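Local coordinates for uncharacterized protein (Staphylococcus aureus subsp. aureus Mu50, PDB 4QXZ) that is of unknown function but joins a beta-barrel core, resembling type VI secretion system proteins, to a pair of helices, at residues L81-V86 and K156-D161; S100-I105 and M112-E117. All coordinates share one frame; numbering follows the deposited sequence.

Overall arrangement
Contact 1 ties the barrel to the end of the helix pair, whereas contact 2 lies wholly within the barrel wall; their centres are about 17 Å apart. Both reach the same antiparallel sheet, because strand 82-88 of contact 1 is the neighbour of strand 96-107 of contact 2: L82 N lies 2.7 Å from S100 O, a probable hydrogen bond, and L82 packs against V102. Each contact is partly buried, but their chemistry differs. In 81-86 with 156-161 a small, polar interface centres on one carboxylate and a guanidinium. In 100-105 with 112-117 a much larger surface combines backbone hydrogen bonds with an apolar face turned to helix 69-77.

Contact 1: residues L81-V86 and K156-D161; sequences LLDIRV and KPKLKD
K156, the first residue beyond helix 142-155, has positive phi (54°) and turns the chain out of the helix so that its carbonyl comes up to R85. K156 O stands 3.0 Å from R85 NH2, at the edge of the guanidinium and near its plane, while the end of the lysine side chain leads away. The same NH2 hydrogen-bonds to S155 O, the last carbonyl of the helix.

P157 turns its CB away from the strand, and P157 CA lies 3.7 Å from D83 OD2. A hydrogen bond between the segments follows at K158, whose backbone N donates to D83 OD2 over 3.2 Å in a bent bond (144°). R85 NH2 reaches D83 OD2 from the opposite face of the carboxylate at 2.9 Å, forming a salt bridge. R85 also places NH1 3.1 Å from D83 OD1, almost exactly in the guanidinium plane, so that its two terminal nitrogens grip the carboxylate end-on, one to each oxygen. A bend at chi2 (-69°) folds the arginine back along its own strand for this grip. Y121 OH is a further partner of D83 OD1, and the carboxylate is thus fixed in rotation and probably kept charged. The K158 side chain crosses the aspartate obliquely, K158 CG lying 3.8 Å from D83 OD2, and makes a cation-pi contact with Y121.

Farther on, L159 packs on helix 127-137. The arrangement is an Asp-Arg salt bridge within a barrel strand whose carboxylate also accepts a backbone N-H from the loop after helix 142-155, joining the beta-barrel core to the two-helix pair.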
loop_
_atom_site.group_PDB
_atom_site.type_symbol
_atom_site.label_atom_id
_atom_site.label_comp_id
_atom_site.label_asym_id
_atom_site.label_seq_id
_atom_site.Cartn_x
_atom_site.Cartn_y
_atom_site.Cartn_z
ATOM N N LEU A 81 -4.646 6.558 -24.202
ATOM C CA LEU A 81 -4.979 7.293 -22.982
ATOM C C LEU A 81 -6.175 6.618 -22.335
ATOM O O LEU A 81 -7.229 6.486 -22.961
ATOM C CB LEU A 81 -5.292 8.755 -23.291
ATOM C CG LEU A 81 -4.081 9.525 -23.835
ATOM C CD1 LEU A 81 -4.426 10.941 -24.281
ATOM C CD2 LEU A 81 -2.978 9.557 -22.782
ATOM N N LEU A 82 -5.999 6.169 -21.097
ATOM C CA LEU A 82 -7.012 5.351 -20.418
ATOM C C LEU A 82 -7.593 6.103 -19.232
ATOM O O LEU A 82 -6.851 6.666 -18.439
ATOM C CB LEU A 82 -6.402 4.029 -19.937
ATOM C CG LEU A 82 -5.835 3.110 -21.017
ATOM C CD1 LEU A 82 -5.054 1.968 -20.391
ATOM C CD2 LEU A 82 -6.946 2.561 -21.886
ATOM N N ASP A 83 -8.918 6.124 -19.139
ATOM C CA ASP A 83 -9.627 6.771 -18.049
ATOM C C ASP A 83 -9.957 5.687 -17.013
ATOM O O ASP A 83 -10.835 4.829 -17.216
ATOM C CB ASP A 83 -10.903 7.439 -18.572
ATOM C CG ASP A 83 -11.508 8.458 -17.594
ATOM O OD1 ASP A 83 -10.796 9.010 -16.713
ATOM O OD2 ASP A 83 -12.724 8.740 -17.728
ATOM N N ILE A 84 -9.243 5.724 -15.904
ATOM C CA ILE A 84 -9.319 4.629 -14.942
ATOM C C ILE A 84 -9.830 5.068 -13.579
ATOM O O ILE A 84 -9.749 6.251 -13.208
ATOM C CB ILE A 84 -7.968 3.909 -14.773
ATOM C CG1 ILE A 84 -6.941 4.785 -14.064
ATOM C CG2 ILE A 84 -7.431 3.464 -16.115
ATOM C CD1 ILE A 84 -5.650 4.050 -13.710
ATOM N N ARG A 85 -10.386 4.089 -12.872
ATOM C CA ARG A 85 -10.889 4.256 -11.524
ATOM C C ARG A 85 -10.121 3.285 -10.645
ATOM O O ARG A 85 -10.014 2.104 -10.966
ATOM C CB ARG A 85 -12.366 3.907 -11.465
ATOM C CG ARG A 85 -13.218 4.644 -12.463
ATOM C CD ARG A 85 -13.320 6.127 -12.131
ATOM N NE ARG A 85 -13.935 6.861 -13.227
ATOM C CZ ARG A 85 -13.286 7.470 -14.216
ATOM N NH1 ARG A 85 -11.957 7.469 -14.293
ATOM N NH2 ARG A 85 -13.990 8.086 -15.153
ATOM N N VAL A 86 -9.578 3.791 -9.545
ATOM C CA VAL A 86 -8.804 2.967 -8.609
ATOM C C VAL A 86 -9.365 3.154 -7.184
ATOM O O VAL A 86 -9.438 4.286 -6.680
ATOM C CB VAL A 86 -7.309 3.345 -8.638
ATOM C CG1 VAL A 86 -6.492 2.352 -7.823
ATOM C CG2 VAL A 86 -6.796 3.437 -10.071
ATOM N N LYS A 156 -18.643 8.333 -14.650
ATOM C CA LYS A 156 -18.022 9.627 -14.944
ATOM C C LYS A 156 -17.030 9.726 -16.061
ATOM O O LYS A 156 -15.966 10.212 -15.836
ATOM C CB LYS A 156 -17.384 10.114 -13.678
ATOM C CG LYS A 156 -18.388 10.272 -12.563
ATOM C CD LYS A 156 -17.752 10.296 -11.188
ATOM C CE LYS A 156 -18.739 9.987 -10.068
ATOM N NZ LYS A 156 -18.059 9.550 -8.816
ATOM N N PRO A 157 -17.356 9.282 -17.268
ATOM C CA PRO A 157 -16.356 9.371 -18.337
ATOM C C PRO A 157 -15.850 10.807 -18.542
ATOM O O PRO A 157 -16.568 11.773 -18.221
ATOM C CB PRO A 157 -17.109 8.869 -19.582
ATOM C CG PRO A 157 -18.561 8.956 -19.246
ATOM C CD PRO A 157 -18.670 8.824 -17.750
ATOM N N LYS A 158 -14.616 10.937 -19.028
ATOM C CA LYS A 158 -14.122 12.225 -19.535
ATOM C C LYS A 158 -15.067 12.697 -20.607
ATOM O O LYS A 158 -15.529 11.911 -21.445
ATOM C CB LYS A 158 -12.694 12.156 -20.115
ATOM C CG LYS A 158 -11.598 12.172 -19.057
ATOM C CD LYS A 158 -10.450 13.116 -19.410
ATOM C CE LYS A 158 -9.554 13.421 -18.204
ATOM N NZ LYS A 158 -10.228 14.269 -17.176
ATOM N N LEU A 159 -15.351 13.990 -20.563
ATOM C CA LEU A 159 -16.308 14.590 -21.465
ATOM C C LEU A 159 -15.647 14.953 -22.790
ATOM O O LEU A 159 -14.427 15.175 -22.853
ATOM C CB LEU A 159 -16.979 15.789 -20.793
ATOM C CG LEU A 159 -17.847 15.462 -19.569
ATOM C CD1 LEU A 159 -18.384 16.675 -18.836
ATOM C CD2 LEU A 159 -18.991 14.532 -19.920
ATOM N N LYS A 160 -16.466 14.959 -23.843
ATOM C CA LYS A 160 -16.015 15.231 -25.221
ATOM C C LYS A 160 -15.233 16.547 -25.322
ATOM O O LYS A 160 -14.295 16.649 -26.099
ATOM C CB LYS A 160 -17.208 15.243 -26.185
ATOM C CG LYS A 160 -16.891 14.745 -27.583
ATOM C CD LYS A 160 -18.160 14.431 -28.373
ATOM C CE LYS A 160 -18.653 13.016 -28.093
ATOM N NZ LYS A 160 -19.914 12.728 -28.837
ATOM N N ASP A 161 -15.581 17.533 -24.502
ATOM C CA ASP A 161 -14.866 18.810 -24.535
ATOM C C ASP A 161 -13.436 18.746 -23.983
ATOM O O ASP A 161 -12.744 19.767 -23.935
ATOM C CB ASP A 161 -15.667 19.925 -23.838
ATOM C CG ASP A 161 -15.914 19.661 -22.366
ATOM O OD1 ASP A 161 -15.492 18.614 -21.832
ATOM O OD2 ASP A 161 -16.568 20.514 -21.732
#

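Contact 2: residues S100-I105 and M112-E117; sequences STVKSI and MSIVFE
A classic beta bulge interrupts the antiparallel hairpin of strands 96-107 and 111-121, where K103 and S104 both face V115. V115 O accepts from K103 N at 2.9 Å and, weakly, from S104 N at 3.4 Å; the extra residue shifts the register by one. V115 N donates back to S104 O, closing the bulge. Regular pairing continues beyond it in the non-hydrogen-bonded pair of I105 and I114, and before it T101 and E117 form a hydrogen-bonded pair, with E117 N donating to T101 O over 2.9 Å, nearly along the C=O axis.

The strand face bearing V102, I105, I114 and F116 is apolar. V102 divides its branches between two partners: CG1, anti to the backbone N (chi1 -175°), meets I114 CG2 at 3.7 Å, whereas CG2 lies 3.9 Å from F116 CE2 and approaches the ring obliquely. Near the turn of the hairpin, the M112 side chain runs beside that of I105 in the same direction. A bend at chi3 (-72°) places M112 CE 3.7 Å from I105 CG2.

The other face, with T101, S104, V115 and E117, is more polar and partly exposed. T101 and E117 lie side by side, and the S104 hydroxyl lies against the V115 side chain, with S104 OG 3.6 Å from V115 CB. At the bulge the aliphatic part of K103 runs alongside V115, K103 CD lying 4.0 Å from V115 CG1.

Within the barrel, strand 57-65 flanks 112-117 and strand 82-88 flanks 100-105. Helix 69-77 covers the apolar face, F72 touching I114 and F116 and Q76 touching I105, while F116 also meets the ring of F29 on strand 23-32 at about 45°.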
loop_
_atom_site.group_PDB
_atom_site.type_symbol
_atom_site.label_atom_id
_atom_site.label_comp_id
_atom_site.label_asym_id
_atom_site.label_seq_id
_atom_site.Cartn_x
_atom_site.Cartn_y
_atom_site.Cartn_z
ATOM N N SER A 100 -4.322 7.628 -17.564
ATOM C CA SER A 100 -3.078 6.873 -17.632
ATOM C C SER A 100 -2.766 6.194 -18.961
ATOM O O SER A 100 -3.635 6.052 -19.848
ATOM C CB SER A 100 -3.063 5.815 -16.514
ATOM O OG SER A 100 -4.004 4.801 -16.763
ATOM N N THR A 101 -1.502 5.766 -19.062
ATOM C CA THR A 101 -1.006 4.942 -20.171
ATOM C C THR A 101 -0.248 3.734 -19.635
ATOM O O THR A 101 0.379 3.798 -18.558
ATOM C CB THR A 101 -0.040 5.737 -21.067
ATOM O OG1 THR A 101 0.966 6.322 -20.245
ATOM C CG2 THR A 101 -0.764 6.860 -21.807
ATOM N N VAL A 102 -0.276 2.641 -20.393
ATOM C CA VAL A 102 0.488 1.449 -20.022
ATOM C C VAL A 102 1.982 1.666 -20.285
ATOM O O VAL A 102 2.384 2.003 -21.404
ATOM C CB VAL A 102 0.011 0.200 -20.777
ATOM C CG1 VAL A 102 0.760 -1.033 -20.273
ATOM C CG2 VAL A 102 -1.497 0.030 -20.618
ATOM N N LYS A 103 2.788 1.470 -19.244
ATOM C CA LYS A 103 4.228 1.711 -19.289
ATOM C C LYS A 103 5.019 0.424 -19.538
ATOM O O LYS A 103 5.992 0.434 -20.284
ATOM C CB LYS A 103 4.660 2.307 -17.970
ATOM C CG LYS A 103 6.058 2.859 -17.953
ATOM C CD LYS A 103 6.423 3.257 -16.532
ATOM C CE LYS A 103 7.105 4.617 -16.496
ATOM N NZ LYS A 103 8.423 4.594 -17.187
ATOM N N SER A 104 4.613 -0.672 -18.895
ATOM C CA SER A 104 5.269 -1.967 -19.081
ATOM C C SER A 104 4.332 -3.129 -18.760
ATOM O O SER A 104 3.411 -2.993 -17.955
ATOM C CB SER A 104 6.556 -2.059 -18.242
ATOM O OG SER A 104 6.300 -2.242 -16.863
ATOM N N ILE A 105 4.561 -4.262 -19.422
ATOM C CA ILE A 105 3.780 -5.483 -19.208
ATOM C C ILE A 105 4.739 -6.649 -19.022
ATOM O O ILE A 105 5.735 -6.772 -19.735
ATOM C CB ILE A 105 2.869 -5.809 -20.406
ATOM C CG1 ILE A 105 2.015 -4.595 -20.776
ATOM C CG2 ILE A 105 1.969 -6.996 -20.104
ATOM C CD1 ILE A 105 1.212 -4.773 -22.054
ATOM N N MET A 112 -0.597 -11.669 -15.557
ATOM C CA MET A 112 0.264 -10.639 -16.066
ATOM C C MET A 112 0.409 -9.523 -15.061
ATOM O O MET A 112 -0.446 -9.289 -14.267
ATOM C CB MET A 112 -0.239 -10.118 -17.405
ATOM C CG MET A 112 -1.623 -9.533 -17.414
ATOM S SD MET A 112 -2.375 -9.428 -18.989
ATOM C CE MET A 112 -1.465 -8.170 -19.658
ATOM N N SER A 113 1.534 -8.849 -15.104
ATOM C CA SER A 113 1.802 -7.688 -14.268
ATOM C C SER A 113 1.924 -6.422 -15.136
ATOM O O SER A 113 2.722 -6.363 -16.077
ATOM C CB SER A 113 3.085 -7.906 -13.476
ATOM O OG SER A 113 3.674 -6.665 -13.176
ATOM N N ILE A 114 1.134 -5.406 -14.804
ATOM C CA ILE A 114 1.076 -4.202 -15.611
ATOM C C ILE A 114 1.327 -2.982 -14.761
ATOM O O ILE A 114 0.643 -2.776 -13.755
ATOM C CB ILE A 114 -0.300 -4.031 -16.281
ATOM C CG1 ILE A 114 -0.740 -5.335 -16.942
ATOM C CG2 ILE A 114 -0.246 -2.911 -17.306
ATOM C CD1 ILE A 114 -2.192 -5.340 -17.335
ATOM N N VAL A 115 2.295 -2.174 -15.192
ATOM C CA VAL A 115 2.599 -0.880 -14.592
ATOM C C VAL A 115 1.965 0.212 -15.454
ATOM O O VAL A 115 2.126 0.203 -16.676
ATOM C CB VAL A 115 4.130 -0.683 -14.515
ATOM C CG1 VAL A 115 4.493 0.733 -14.064
ATOM C CG2 VAL A 115 4.751 -1.716 -13.575
ATOM N N PHE A 116 1.240 1.141 -14.831
ATOM C CA PHE A 116 0.667 2.302 -15.545
ATOM C C PHE A 116 1.285 3.581 -15.063
ATOM O O PHE A 116 1.567 3.705 -13.885
ATOM C CB PHE A 116 -0.835 2.452 -15.287
ATOM C CG PHE A 116 -1.637 1.230 -15.604
ATOM C CD1 PHE A 116 -1.630 0.149 -14.751
ATOM C CD2 PHE A 116 -2.407 1.176 -16.742
ATOM C CE1 PHE A 116 -2.368 -0.972 -15.043
ATOM C CE2 PHE A 116 -3.144 0.066 -17.049
ATOM C CZ PHE A 116 -3.128 -1.015 -16.196
ATOM N N GLU A 117 1.430 4.548 -15.968
ATOM C CA GLU A 117 1.799 5.919 -15.601
ATOM C C GLU A 117 0.524 6.749 -15.421
ATOM O O GLU A 117 -0.215 6.956 -16.368
ATOM C CB GLU A 117 2.676 6.542 -16.691
ATOM C CG GLU A 117 3.279 7.895 -16.315
ATOM C CD GLU A 117 3.794 8.679 -17.528
ATOM O OE1 GLU A 117 4.605 8.106 -18.301
ATOM O OE2 GLU A 117 3.393 9.867 -17.705
#